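Local coordinates for exosome complex component Rrp42 (Archaeoglobus fulgidus, PDB 3M7N), which probably serves as a non-catalytic subunit of the RNA-degrading archaeal exosome, helping to shape the active site of its partner Rrp41, at residues H[103-108]-H[147-152]; H[56-61]-H[137-142]; H[31-36]-H[197-202]; H[76-81]-H[130-135]. All blocks are in the same frame, centred on the assembly; numbering follows the deposited sequence.

Contact 1 (H[103-108]-H[147-152]); sequences IELARV and NLLDAS. With nucleotides of chain L.
The carbonyl oxygen of Leu148 is gripped twice by Ser152, once by OG at 2.6 Å and once by its backbone N at 2.7 Å, the two donors coming from opposite faces of the carbonyl plane. The hydroxyl is brought back over the preceding turn because OG lies beside its own backbone N (chi1 -58°). With its hydroxyl bonded within helix 148-161, Ser152 packs on an apolar partner, Leu105, whose CD2 lies 3.8 Å from Ser152 OG. The other branch of that leucine, CD1, rests on the helix start, 3.8 Å from Leu149 N and close to Leu148 CB. The side chains of Leu105 and Leu149 run antiparallel alongside one another, Leu105 CG 4.0 Å from Leu149 CD1, and the same CD1 continues across to Val108, meeting its CB at 3.8 Å at about a right angle. The axes of 103-108 and 148-152 approach to 9.8 Å at 35°, both segments lying near the domain 1 sheet. Another flank of helix 100-115 is quite different. Arg107 NH1 comes within 2.6 Å of OP1 of C5 of chain L, while its NH2 forms a salt bridge with Glu100 of the neighbouring exonuclease 1 subunit. One helix therefore divides its chemistry: an apolar side packs within the subunit, and a charged side meets the RNA and the partner chain.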
loop_
_atom_site.group_PDB
_atom_site.type_symbol
_atom_site.label_atom_id
_atom_site.label_comp_id
_atom_site.label_asym_id
_atom_site.label_seq_id
_atom_site.Cartn_x
_atom_site.Cartn_y
_atom_site.Cartn_z
ATOM N N ILE H 103 8.413 -10.985 12.397
ATOM C CA ILE H 103 9.779 -11.251 11.953
ATOM C C ILE H 103 10.727 -11.383 13.156
ATOM O O ILE H 103 11.578 -12.277 13.213
ATOM C CB ILE H 103 10.263 -10.135 11.017
ATOM C CG1 ILE H 103 9.676 -10.337 9.616
ATOM C CG2 ILE H 103 11.778 -10.102 10.959
ATOM C CD1 ILE H 103 9.613 -9.071 8.805
ATOM N N GLU H 104 10.553 -10.502 14.126
ATOM C CA GLU H 104 11.340 -10.550 15.346
ATOM C C GLU H 104 11.175 -11.896 16.069
ATOM O O GLU H 104 12.153 -12.582 16.339
ATOM C CB GLU H 104 10.956 -9.386 16.256
ATOM C CG GLU H 104 11.949 -9.097 17.361
ATOM C CD GLU H 104 12.049 -7.612 17.657
ATOM O OE1 GLU H 104 13.165 -7.064 17.536
ATOM O OE2 GLU H 104 11.008 -6.993 17.981
ATOM N N LEU H 105 9.936 -12.271 16.357
ATOM C CA LEU H 105 9.635 -13.545 16.996
ATOM C C LEU H 105 10.281 -14.730 16.282
ATOM O O LEU H 105 10.959 -15.533 16.901
ATOM C CB LEU H 105 8.118 -13.749 17.083
ATOM C CG LEU H 105 7.645 -14.925 17.947
ATOM C CD1 LEU H 105 6.322 -14.576 18.623
ATOM C CD2 LEU H 105 7.544 -16.241 17.164
ATOM N N ALA H 106 10.082 -14.852 14.978
ATOM C CA ALA H 106 10.638 -16.007 14.276
ATOM C C ALA H 106 12.153 -16.013 14.381
ATOM O O ALA H 106 12.783 -17.067 14.449
ATOM C CB ALA H 106 10.217 -16.028 12.815
ATOM N N ARG H 107 12.742 -14.830 14.368
ATOM C CA ARG H 107 14.190 -14.753 14.413
ATOM C C ARG H 107 14.721 -15.078 15.800
ATOM O O ARG H 107 15.823 -15.587 15.911
ATOM C CB ARG H 107 14.705 -13.394 13.936
ATOM C CG ARG H 107 14.554 -13.196 12.448
ATOM C CD ARG H 107 15.035 -11.829 12.034
ATOM N NE ARG H 107 16.431 -11.872 11.620
ATOM C CZ ARG H 107 17.397 -11.191 12.213
ATOM N NH1 ARG H 107 18.644 -11.289 11.774
ATOM N NH2 ARG H 107 17.106 -10.417 13.245
ATOM N N VAL H 108 13.961 -14.790 16.853
ATOM C CA VAL H 108 14.463 -15.141 18.165
ATOM C C VAL H 108 14.439 -16.660 18.288
ATOM O O VAL H 108 15.428 -17.266 18.688
ATOM C CB VAL H 108 13.714 -14.462 19.333
ATOM C CG1 VAL H 108 14.178 -15.054 20.663
ATOM C CG2 VAL H 108 13.960 -12.961 19.331
ATOM N N ASN H 147 3.226 -13.426 25.754
ATOM C CA ASN H 147 4.431 -14.249 25.628
ATOM C C ASN H 147 4.352 -15.397 24.616
ATOM O O ASN H 147 4.777 -16.525 24.898
ATOM C CB ASN H 147 4.823 -14.761 27.010
ATOM C CG ASN H 147 6.260 -15.206 27.095
ATOM O OD1 ASN H 147 6.678 -15.715 28.128
ATOM N ND2 ASN H 147 7.019 -15.041 26.022
ATOM N N LEU H 148 3.799 -15.103 23.442
ATOM C CA LEU H 148 3.839 -16.010 22.298
ATOM C C LEU H 148 5.276 -16.402 21.997
ATOM O O LEU H 148 5.556 -17.492 21.492
ATOM C CB LEU H 148 3.222 -15.331 21.061
ATOM C CG LEU H 148 1.710 -15.527 20.917
ATOM C CD1 LEU H 148 1.137 -14.615 19.874
ATOM C CD2 LEU H 148 1.442 -16.951 20.570
ATOM N N LEU H 149 6.190 -15.487 22.285
ATOM C CA LEU H 149 7.598 -15.756 22.065
ATOM C C LEU H 149 8.090 -17.044 22.786
ATOM O O LEU H 149 8.538 -17.992 22.136
ATOM C CB LEU H 149 8.406 -14.532 22.482
ATOM C CG LEU H 149 9.914 -14.628 22.357
ATOM C CD1 LEU H 149 10.298 -15.126 20.979
ATOM C CD2 LEU H 149 10.517 -13.260 22.654
ATOM N N ASP H 150 7.993 -17.100 24.115
ATOM C CA ASP H 150 8.469 -18.306 24.811
ATOM C C ASP H 150 7.635 -19.534 24.436
ATOM O O ASP H 150 8.181 -20.602 24.186
ATOM C CB ASP H 150 8.506 -18.115 26.334
ATOM C CG ASP H 150 9.500 -17.040 26.769
ATOM O OD1 ASP H 150 9.363 -16.529 27.905
ATOM O OD2 ASP H 150 10.408 -16.703 25.981
ATOM N N ALA H 151 6.316 -19.374 24.384
ATOM C CA ALA H 151 5.442 -20.449 23.888
ATOM C C ALA H 151 5.937 -21.014 22.551
ATOM O O ALA H 151 6.020 -22.238 22.371
ATOM C CB ALA H 151 3.992 -19.964 23.762
ATOM N N SER H 152 6.310 -20.131 21.632
ATOM C CA SER H 152 6.750 -20.573 20.298
ATOM C C SER H 152 8.074 -21.308 20.338
ATOM O O SER H 152 8.260 -22.338 19.672
ATOM C CB SER H 152 6.841 -19.398 19.310
ATOM O OG SER H 152 5.591 -18.729 19.194
ATOM P P C L 5 21.184 -12.996 11.267
ATOM O OP1 C L 5 20.832 -12.454 12.593
ATOM O OP2 C L 5 20.491 -12.506 10.049
ATOM O "O5'" C L 5 22.753 -12.802 11.008
ATOM C "C5'" C L 5 23.709 -12.925 12.044
ATOM C "C4'" C L 5 25.086 -13.125 11.445
ATOM O "O4'" C L 5 25.011 -14.137 10.408
ATOM C "C3'" C L 5 25.680 -11.935 10.706
ATOM O "O3'" C L 5 26.191 -10.978 11.610
ATOM C "C2'" C L 5 26.789 -12.655 9.949
ATOM O "O2'" C L 5 27.843 -13.120 10.778
ATOM C "C1'" C L 5 25.983 -13.840 9.418
ATOM N N1 C L 5 25.303 -13.532 8.133
ATOM C C2 C L 5 26.088 -13.249 7.011
ATOM O O2 C L 5 27.320 -13.272 7.133
ATOM N N3 C L 5 25.472 -12.964 5.833
ATOM C C4 C L 5 24.134 -12.951 5.755
ATOM N N4 C L 5 23.568 -12.668 4.575
ATOM C C5 C L 5 23.321 -13.234 6.894
ATOM C C6 C L 5 23.939 -13.515 8.047
#

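Contact 2 (H[56-61]-H[137-142]); sequences TQVVVG and VDIHAL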
loop_
_atom_site.group_PDB
_atom_site.type_symbol
_atom_site.label_atom_id
_atom_site.label_comp_id
_atom_site.label_asym_id
_atom_site.label_seq_id
_atom_site.Cartn_x
_atom_site.Cartn_y
_atom_site.Cartn_z
ATOM N N THR H 56 -2.339 -18.616 26.519
ATOM C CA THR H 56 -1.639 -18.530 25.249
ATOM C C THR H 56 -1.489 -19.902 24.570
ATOM O O THR H 56 -1.125 -20.886 25.213
ATOM C CB THR H 56 -0.271 -17.828 25.417
ATOM O OG1 THR H 56 -0.504 -16.449 25.680
ATOM C CG2 THR H 56 0.587 -17.952 24.163
ATOM N N GLN H 57 -1.788 -19.946 23.266
ATOM C CA GLN H 57 -1.721 -21.170 22.470
ATOM C C GLN H 57 -1.026 -20.922 21.133
ATOM O O GLN H 57 -1.269 -19.927 20.457
ATOM C CB GLN H 57 -3.125 -21.722 22.191
ATOM C CG GLN H 57 -4.015 -21.841 23.399
ATOM C CD GLN H 57 -5.208 -22.766 23.158
ATOM O OE1 GLN H 57 -5.054 -23.916 22.755
ATOM N NE2 GLN H 57 -6.395 -22.260 23.404
ATOM N N VAL H 58 -0.161 -21.839 20.739
ATOM C CA VAL H 58 0.526 -21.695 19.469
ATOM C C VAL H 58 0.857 -23.076 18.998
ATOM O O VAL H 58 1.084 -23.994 19.803
ATOM C CB VAL H 58 1.827 -20.846 19.590
ATOM C CG1 VAL H 58 2.706 -21.365 20.699
ATOM C CG2 VAL H 58 2.585 -20.859 18.284
ATOM N N VAL H 59 0.855 -23.250 17.688
ATOM C CA VAL H 59 1.199 -24.545 17.146
ATOM C C VAL H 59 2.323 -24.356 16.181
ATOM O O VAL H 59 2.377 -23.361 15.462
ATOM C CB VAL H 59 -0.018 -25.273 16.485
ATOM C CG1 VAL H 59 -0.687 -24.395 15.453
ATOM C CG2 VAL H 59 0.422 -26.577 15.882
ATOM N N VAL H 60 3.248 -25.303 16.187
ATOM C CA VAL H 60 4.354 -25.252 15.275
ATOM C C VAL H 60 4.366 -26.543 14.501
ATOM O O VAL H 60 4.197 -27.619 15.082
ATOM C CB VAL H 60 5.698 -25.081 16.035
ATOM C CG1 VAL H 60 6.883 -25.302 15.100
ATOM C CG2 VAL H 60 5.768 -23.716 16.694
ATOM N N GLY H 61 4.572 -26.445 13.193
ATOM C CA GLY H 61 4.736 -27.633 12.373
ATOM C C GLY H 61 6.066 -27.594 11.652
ATOM O O GLY H 61 6.579 -26.524 11.319
ATOM N N VAL H 137 10.454 -24.541 9.697
ATOM C CA VAL H 137 9.816 -24.410 10.999
ATOM C C VAL H 137 8.780 -23.307 10.888
ATOM O O VAL H 137 9.110 -22.127 10.713
ATOM C CB VAL H 137 10.824 -24.110 12.157
ATOM C CG1 VAL H 137 10.070 -23.913 13.472
ATOM C CG2 VAL H 137 11.829 -25.232 12.319
ATOM N N ASP H 138 7.512 -23.687 10.956
ATOM C CA ASP H 138 6.459 -22.703 10.740
ATOM C C ASP H 138 5.620 -22.534 11.983
ATOM O O ASP H 138 5.004 -23.478 12.471
ATOM C CB ASP H 138 5.634 -23.031 9.488
ATOM C CG ASP H 138 6.411 -22.769 8.190
ATOM O OD1 ASP H 138 6.774 -23.736 7.496
ATOM O OD2 ASP H 138 6.665 -21.595 7.861
ATOM N N ILE H 139 5.645 -21.315 12.513
ATOM C CA ILE H 139 5.019 -20.990 13.787
ATOM C C ILE H 139 3.680 -20.340 13.496
ATOM O O ILE H 139 3.602 -19.450 12.659
ATOM C CB ILE H 139 5.909 -20.000 14.591
ATOM C CG1 ILE H 139 7.272 -20.632 14.892
ATOM C CG2 ILE H 139 5.209 -19.519 15.873
ATOM C CD1 ILE H 139 8.311 -19.652 15.388
ATOM N N HIS H 140 2.642 -20.761 14.212
ATOM C CA HIS H 140 1.288 -20.293 13.957
ATOM C C HIS H 140 0.555 -19.989 15.253
ATOM O O HIS H 140 0.125 -20.887 15.951
ATOM C CB HIS H 140 0.511 -21.354 13.184
ATOM C CG HIS H 140 -0.478 -20.790 12.222
ATOM N ND1 HIS H 140 -1.786 -20.515 12.574
ATOM C CD2 HIS H 140 -0.357 -20.438 10.917
ATOM C CE1 HIS H 140 -2.420 -20.014 11.533
ATOM N NE2 HIS H 140 -1.579 -19.970 10.509
ATOM N N ALA H 141 0.402 -18.713 15.564
ATOM C CA ALA H 141 -0.271 -18.307 16.782
ATOM C C ALA H 141 -1.752 -18.670 16.705
ATOM O O ALA H 141 -2.362 -18.509 15.660
ATOM C CB ALA H 141 -0.093 -16.821 16.988
ATOM N N LEU H 142 -2.323 -19.174 17.796
ATOM C CA LEU H 142 -3.765 -19.442 17.850
ATOM C C LEU H 142 -4.468 -18.479 18.789
ATOM O O LEU H 142 -5.551 -17.962 18.474
ATOM C CB LEU H 142 -4.051 -20.874 18.277
ATOM C CG LEU H 142 -3.433 -21.892 17.321
ATOM C CD1 LEU H 142 -3.371 -23.284 17.933
ATOM C CD2 LEU H 142 -4.164 -21.897 15.971
HETATM O O HOH W 1 6.380 -26.232 8.325
#
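Among the flat groups, the imidazole of His140 leads away from Val59, leaving CB as the point of touch, 3.6 Å from Val59 O; at its far end, NE2 makes a weak hydrogen bond to Glu128 of the neighbouring exonuclease 1 subunit. The carboxylate of Asp138 splits its two oxygens between partners: OD1 takes a water, 2.7 Å away, that also reaches Gly61 O, and OD2 makes a salt bridge to Arg89 of that subunit. Strand 137-141 pairs antiparallel with strand 56-61, Val59 and His140 being a hydrogen-bonded pair (Val59 N to His140 O, 3.0 Å) and Val60 and Ile139 a non-hydrogen-bonded one. Val58, Val60, Ile139 and Ala141 share the other face, turned to helix 148-161. There Val60 CG2 lies 3.9 Å from Ile139 CG1, and Val58 CG2 meets Ile139 CG2 at 3.8 Å. Where the chain turns its corner, Leu142 N still bonds to Gln57 O, and its CD1 lies 3.8 Å from Val59 CG1. Two adjacent inner strands thus offer an oily face to their own helix and a mixed, partly charged face to the catalytic partner.

Contact 3 (H[31-36]-H[197-202]); sequences EFRKVE and LVDPSR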
loop_
_atom_site.group_PDB
_atom_site.type_symbol
_atom_site.label_atom_id
_atom_site.label_comp_id
_atom_site.label_asym_id
_atom_site.label_seq_id
_atom_site.Cartn_x
_atom_site.Cartn_y
_atom_site.Cartn_z
ATOM N N GLU H 31 7.896 -16.709 38.110
ATOM C CA GLU H 31 7.032 -17.882 37.907
ATOM C C GLU H 31 6.272 -17.932 36.560
ATOM O O GLU H 31 5.442 -17.068 36.275
ATOM C CB GLU H 31 6.021 -17.978 39.067
ATOM C CG GLU H 31 5.082 -19.137 38.960
ATOM C CD GLU H 31 4.076 -19.183 40.101
ATOM O OE1 GLU H 31 4.134 -18.304 40.990
ATOM O OE2 GLU H 31 3.211 -20.090 40.092
ATOM N N PHE H 32 6.540 -18.955 35.754
ATOM C CA PHE H 32 5.775 -19.218 34.526
ATOM C C PHE H 32 4.357 -19.699 34.824
ATOM O O PHE H 32 4.100 -20.312 35.864
ATOM C CB PHE H 32 6.484 -20.269 33.665
ATOM C CG PHE H 32 7.440 -19.689 32.662
ATOM C CD1 PHE H 32 8.661 -19.167 33.072
ATOM C CD2 PHE H 32 7.116 -19.669 31.301
ATOM C CE1 PHE H 32 9.552 -18.620 32.144
ATOM C CE2 PHE H 32 7.993 -19.123 30.364
ATOM C CZ PHE H 32 9.226 -18.598 30.791
ATOM N N ARG H 33 3.424 -19.431 33.918
ATOM C CA ARG H 33 2.117 -20.075 34.022
ATOM C C ARG H 33 2.249 -21.559 33.682
ATOM O O ARG H 33 3.301 -22.031 33.249
ATOM C CB ARG H 33 1.085 -19.453 33.091
ATOM C CG ARG H 33 0.841 -17.965 33.243
ATOM C CD ARG H 33 1.506 -17.286 32.085
ATOM N NE ARG H 33 0.567 -16.670 31.177
ATOM C CZ ARG H 33 0.858 -16.224 29.954
ATOM N NH1 ARG H 33 -0.104 -15.668 29.233
ATOM N NH2 ARG H 33 2.075 -16.328 29.443
ATOM N N LYS H 34 1.163 -22.290 33.882
ATOM C CA LYS H 34 1.112 -23.690 33.548
ATOM C C LYS H 34 1.453 -23.848 32.072
ATOM O O LYS H 34 0.919 -23.136 31.216
ATOM C CB LYS H 34 -0.294 -24.199 33.839
ATOM C CG LYS H 34 -0.542 -25.682 33.600
ATOM C CD LYS H 34 -1.964 -26.029 34.112
ATOM C CE LYS H 34 -2.358 -27.487 33.880
ATOM N NZ LYS H 34 -2.867 -27.725 32.503
ATOM N N VAL H 35 2.354 -24.778 31.785
ATOM C CA VAL H 35 2.769 -25.069 30.440
ATOM C C VAL H 35 2.241 -26.435 30.046
ATOM O O VAL H 35 2.231 -27.350 30.842
ATOM C CB VAL H 35 4.283 -25.127 30.357
ATOM C CG1 VAL H 35 4.712 -25.685 29.023
ATOM C CG2 VAL H 35 4.868 -23.759 30.598
ATOM N N GLU H 36 1.794 -26.567 28.810
ATOM C CA GLU H 36 1.391 -27.857 28.290
ATOM C C GLU H 36 1.981 -28.004 26.897
ATOM O O GLU H 36 1.839 -27.101 26.058
ATOM C CB GLU H 36 -0.128 -27.926 28.224
ATOM C CG GLU H 36 -0.711 -29.174 28.788
ATOM C CD GLU H 36 -2.223 -29.207 28.666
ATOM O OE1 GLU H 36 -2.749 -30.190 28.089
ATOM O OE2 GLU H 36 -2.877 -28.248 29.145
ATOM N N LEU H 197 9.024 -9.041 35.360
ATOM C CA LEU H 197 7.946 -10.013 35.508
ATOM C C LEU H 197 8.121 -11.057 34.418
ATOM O O LEU H 197 7.853 -10.802 33.223
ATOM C CB LEU H 197 6.553 -9.377 35.439
ATOM C CG LEU H 197 6.114 -8.319 36.464
ATOM C CD1 LEU H 197 6.830 -6.996 36.207
ATOM C CD2 LEU H 197 4.585 -8.106 36.437
ATOM N N VAL H 198 8.613 -12.220 34.847
ATOM C CA VAL H 198 8.858 -13.350 33.969
ATOM C C VAL H 198 7.527 -13.833 33.400
ATOM O O VAL H 198 6.546 -13.924 34.123
ATOM C CB VAL H 198 9.546 -14.496 34.737
ATOM C CG1 VAL H 198 9.576 -15.769 33.903
ATOM C CG2 VAL H 198 10.961 -14.079 35.180
ATOM N N ASP H 199 7.499 -14.118 32.099
ATOM C CA ASP H 199 6.307 -14.681 31.463
ATOM C C ASP H 199 5.090 -13.766 31.593
ATOM O O ASP H 199 4.076 -14.136 32.172
ATOM C CB ASP H 199 5.986 -16.067 32.035
ATOM C CG ASP H 199 4.857 -16.739 31.292
ATOM O OD1 ASP H 199 4.097 -17.519 31.901
ATOM O OD2 ASP H 199 4.732 -16.472 30.079
ATOM N N PRO H 200 5.194 -12.552 31.061
ATOM C CA PRO H 200 4.080 -11.608 31.209
ATOM C C PRO H 200 2.802 -12.089 30.494
ATOM O O PRO H 200 2.848 -12.587 29.361
ATOM C CB PRO H 200 4.618 -10.344 30.533
ATOM C CG PRO H 200 5.563 -10.879 29.496
ATOM C CD PRO H 200 6.249 -12.033 30.178
ATOM N N SER H 201 1.670 -11.956 31.166
ATOM C CA SER H 201 0.396 -12.188 30.523
ATOM C C SER H 201 0.091 -10.993 29.591
ATOM O O SER H 201 0.769 -9.958 29.638
ATOM C CB SER H 201 -0.715 -12.363 31.570
ATOM O OG SER H 201 -1.001 -11.155 32.259
ATOM N N ARG H 202 -0.927 -11.143 28.750
ATOM C CA ARG H 202 -1.363 -10.047 27.894
ATOM C C ARG H 202 -1.811 -8.860 28.750
ATOM O O ARG H 202 -1.481 -7.709 28.459
ATOM C CB ARG H 202 -2.450 -10.524 26.918
ATOM C CG ARG H 202 -3.107 -9.445 26.062
ATOM C CD ARG H 202 -3.600 -10.035 24.732
ATOM N NE ARG H 202 -4.654 -9.228 24.109
ATOM C CZ ARG H 202 -5.367 -9.589 23.037
ATOM N NH1 ARG H 202 -6.309 -8.780 22.576
ATOM N NH2 ARG H 202 -5.157 -10.750 22.428
#
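The join between the two exoribonuclease-family domains passes here through a pair of loops, where Phe32 and Arg33 of domain 1 meet Val198 and Asp199 of domain 2. Asp199 CB sits over the Phe32 ring in a CH-pi contact, 3.9 Å from the centroid and 12° off the normal, and the carboxylate lies nearly parallel to the ring, the planes 14° apart. Val198 CG1 approaches the same ring obliquely, 3.4 Å from Phe32 CE1. Asp199 has just left the edge strand 195-198, and with CG anti to its backbone N (chi1 -174°) the carboxylate reaches across to the loop that leads into strand 35-39. Arg33 NH2 makes a salt bridge with OD2 at 2.7 Å, on its syn side but well out of the carboxylate plane, a tilted single contact. OD1, whose modelled place is less certain, accepts from Arg33 N and pairs with Arg27. Two arginines appear to share one buried carboxylate, which would probably keep it ionised. Over one face of the Arg33 guanidinium lies CA of Ser201, which N-caps the following helix.

Contact 4 (H[76-81]-H[130-135]); sequences RGVIIV and EKVWIV. With nucleotides of chain L.
Val132 plants its two methyls on the backbone around Gly77, where no side chain stands in the way: CG2 lies 3.3 Å from Gly77 N and CG1 3.6 Å from Gly77 CA. The glycine itself is drawn in close, its CA 3.2 Å from Trp133 O. Beyond this shallow seat the strands run parallel, Val78 opposite Ile134 and Ile79 opposite Val135, as the two strands of a beta-alpha-beta crossover through helix 100-115. Val135 N donates to Val78 O over a short 2.7 Å, and Ile80 N returns a bond to Val135 O. On the face of Val78 and Ile134 the bumps interleave loosely: CG1 of Ile134 stands 4.2 Å from Val78 CB, and its CG2 branch reaches toward Ile80 CD1. On the other face Ile79 and Val135 run alongside each other, Ile79 CG1 4.2 Å from Val135 CB. Strand 78-84 is outermost in this sheet, and its outer edge meets RNA, O2' of C3 of chain L donating a 3.1 Å hydrogen bond to Ile79 O. Ile80 CG2 packs 3.8 Å from that same O2'. A main-chain acceptor met by a 2'-hydroxyl is consistent with sensing of the ribose; by itself this bond does not depend on the base.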
loop_
_atom_site.group_PDB
_atom_site.type_symbol
_atom_site.label_atom_id
_atom_site.label_comp_id
_atom_site.label_asym_id
_atom_site.label_seq_id
_atom_site.Cartn_x
_atom_site.Cartn_y
_atom_site.Cartn_z
ATOM N N ARG H 76 25.902 -28.516 4.405
ATOM C CA ARG H 76 24.958 -28.360 5.512
ATOM C C ARG H 76 23.501 -28.230 5.089
ATOM O O ARG H 76 23.156 -27.425 4.214
ATOM C CB ARG H 76 25.337 -27.160 6.386
ATOM C CG ARG H 76 26.816 -26.985 6.556
ATOM C CD ARG H 76 27.188 -26.687 7.978
ATOM N NE ARG H 76 28.637 -26.714 8.134
ATOM C CZ ARG H 76 29.277 -26.347 9.236
ATOM N NH1 ARG H 76 28.594 -25.918 10.294
ATOM N NH2 ARG H 76 30.602 -26.407 9.278
ATOM N N GLY H 77 22.652 -29.022 5.738
ATOM C CA GLY H 77 21.218 -28.856 5.634
ATOM C C GLY H 77 20.849 -27.449 6.067
ATOM O O GLY H 77 21.683 -26.722 6.630
ATOM N N VAL H 78 19.595 -27.074 5.810
ATOM C CA VAL H 78 19.109 -25.715 6.026
ATOM C C VAL H 78 17.914 -25.673 6.983
ATOM O O VAL H 78 17.049 -26.551 6.944
ATOM C CB VAL H 78 18.704 -25.104 4.677
ATOM C CG1 VAL H 78 18.086 -23.731 4.849
ATOM C CG2 VAL H 78 19.915 -25.046 3.761
ATOM N N ILE H 79 17.868 -24.658 7.845
ATOM C CA ILE H 79 16.714 -24.446 8.720
ATOM C C ILE H 79 16.188 -23.057 8.494
ATOM O O ILE H 79 16.950 -22.093 8.472
ATOM C CB ILE H 79 17.047 -24.595 10.221
ATOM C CG1 ILE H 79 17.571 -25.998 10.513
ATOM C CG2 ILE H 79 15.806 -24.331 11.071
ATOM C CD1 ILE H 79 17.762 -26.289 11.998
ATOM N N ILE H 80 14.880 -22.956 8.307
ATOM C CA ILE H 80 14.239 -21.681 8.031
ATOM C C ILE H 80 13.026 -21.582 8.926
ATOM O O ILE H 80 12.188 -22.481 8.944
ATOM C CB ILE H 80 13.767 -21.582 6.568
ATOM C CG1 ILE H 80 14.762 -22.266 5.636
ATOM C CG2 ILE H 80 13.528 -20.126 6.185
ATOM C CD1 ILE H 80 14.662 -21.817 4.195
ATOM N N VAL H 81 12.941 -20.491 9.671
ATOM C CA VAL H 81 11.886 -20.320 10.644
ATOM C C VAL H 81 10.984 -19.168 10.226
ATOM O O VAL H 81 11.453 -18.073 9.948
ATOM C CB VAL H 81 12.475 -20.040 12.060
ATOM C CG1 VAL H 81 11.350 -19.807 13.075
ATOM C CG2 VAL H 81 13.368 -21.188 12.513
ATOM N N GLU H 130 25.029 -30.714 -3.747
ATOM C CA GLU H 130 23.887 -31.069 -4.584
ATOM C C GLU H 130 22.573 -31.103 -3.799
ATOM O O GLU H 130 21.754 -30.183 -3.901
ATOM N N LYS H 131 22.378 -32.170 -3.026
ATOM C CA LYS H 131 21.127 -32.386 -2.306
ATOM C C LYS H 131 21.313 -32.354 -0.796
ATOM O O LYS H 131 22.147 -33.078 -0.244
ATOM C CB LYS H 131 20.484 -33.716 -2.713
ATOM C CG LYS H 131 19.098 -33.578 -3.327
ATOM C CD LYS H 131 18.459 -34.945 -3.594
ATOM C CE LYS H 131 17.060 -34.802 -4.205
ATOM N NZ LYS H 131 16.282 -36.081 -4.174
ATOM N N VAL H 132 20.511 -31.526 -0.134
ATOM C CA VAL H 132 20.554 -31.403 1.318
ATOM C C VAL H 132 19.150 -31.168 1.884
ATOM O O VAL H 132 18.309 -30.540 1.238
ATOM C CB VAL H 132 21.509 -30.269 1.736
ATOM C CG1 VAL H 132 20.745 -28.997 2.099
ATOM C CG2 VAL H 132 22.393 -30.730 2.872
ATOM N N TRP H 133 18.883 -31.686 3.077
ATOM C CA TRP H 133 17.566 -31.509 3.670
ATOM C C TRP H 133 17.318 -30.065 4.068
ATOM O O TRP H 133 18.215 -29.372 4.549
ATOM C CB TRP H 133 17.393 -32.394 4.888
ATOM C CG TRP H 133 17.108 -33.806 4.556
ATOM C CD1 TRP H 133 17.950 -34.862 4.701
ATOM C CD2 TRP H 133 15.884 -34.335 4.035
ATOM N NE1 TRP H 133 17.332 -36.019 4.300
ATOM C CE2 TRP H 133 16.059 -35.723 3.885
ATOM C CE3 TRP H 133 14.653 -33.769 3.680
ATOM C CZ2 TRP H 133 15.058 -36.557 3.394
ATOM C CZ3 TRP H 133 13.655 -34.602 3.194
ATOM C CH2 TRP H 133 13.866 -35.979 3.058
ATOM N N ILE H 134 16.092 -29.614 3.852
ATOM C CA ILE H 134 15.682 -28.294 4.288
ATOM C C ILE H 134 14.579 -28.431 5.318
ATOM O O ILE H 134 13.579 -29.086 5.068
ATOM C CB ILE H 134 15.168 -27.482 3.111
ATOM C CG1 ILE H 134 16.289 -27.327 2.082
ATOM C CG2 ILE H 134 14.645 -26.140 3.599
ATOM C CD1 ILE H 134 15.835 -26.738 0.791
ATOM N N VAL H 135 14.774 -27.839 6.488
ATOM C CA VAL H 135 13.790 -27.933 7.566
ATOM C C VAL H 135 13.000 -26.630 7.701
ATOM O O VAL H 135 13.563 -25.598 8.064
ATOM C CB VAL H 135 14.482 -28.263 8.891
ATOM C CG1 VAL H 135 13.468 -28.508 9.971
ATOM C CG2 VAL H 135 15.391 -29.476 8.710
ATOM O "O5'" C L 3 16.583 -15.674 3.476
ATOM C "C5'" C L 3 15.650 -16.121 4.495
ATOM C "C4'" C L 3 16.104 -17.269 5.411
ATOM O "O4'" C L 3 16.718 -18.357 4.669
ATOM C "C3'" C L 3 17.142 -16.949 6.489
ATOM O "O3'" C L 3 16.547 -16.315 7.621
ATOM C "C2'" C L 3 17.682 -18.337 6.842
ATOM O "O2'" C L 3 16.862 -19.082 7.721
ATOM C "C1'" C L 3 17.697 -19.007 5.473
ATOM N N1 C L 3 19.047 -18.901 4.848
ATOM C C2 C L 3 20.107 -19.651 5.387
ATOM O O2 C L 3 19.889 -20.390 6.360
ATOM N N3 C L 3 21.343 -19.548 4.828
ATOM C C4 C L 3 21.525 -18.736 3.781
ATOM N N4 C L 3 22.756 -18.661 3.250
ATOM C C5 C L 3 20.452 -17.964 3.225
ATOM C C6 C L 3 19.242 -18.069 3.784
#

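In the fold
Contacts 2 and 4 are two joints of one domain 1 sheet: both use strand 131-141, pairing it antiparallel with 56-61 and parallel with 76-81, and both rest on backbone hydrogen bonds. Contacts 1, 2 and 4 are buried, though contact 4 is centred about 20 Å from the chain's centre; contact 3 alone is partly buried. Contact 1 packs helix on helix through leucines and valine, and Ser152 and Ala151 press onto the strands of contact 2. Contact 3 sets charge and a ring face at the seam between domains; Asn147 and Asp150 of contact 1 touch it. RNA meets the subunit at contacts 1 and 4, through an arginine side chain in one and a main-chain carbonyl in the other.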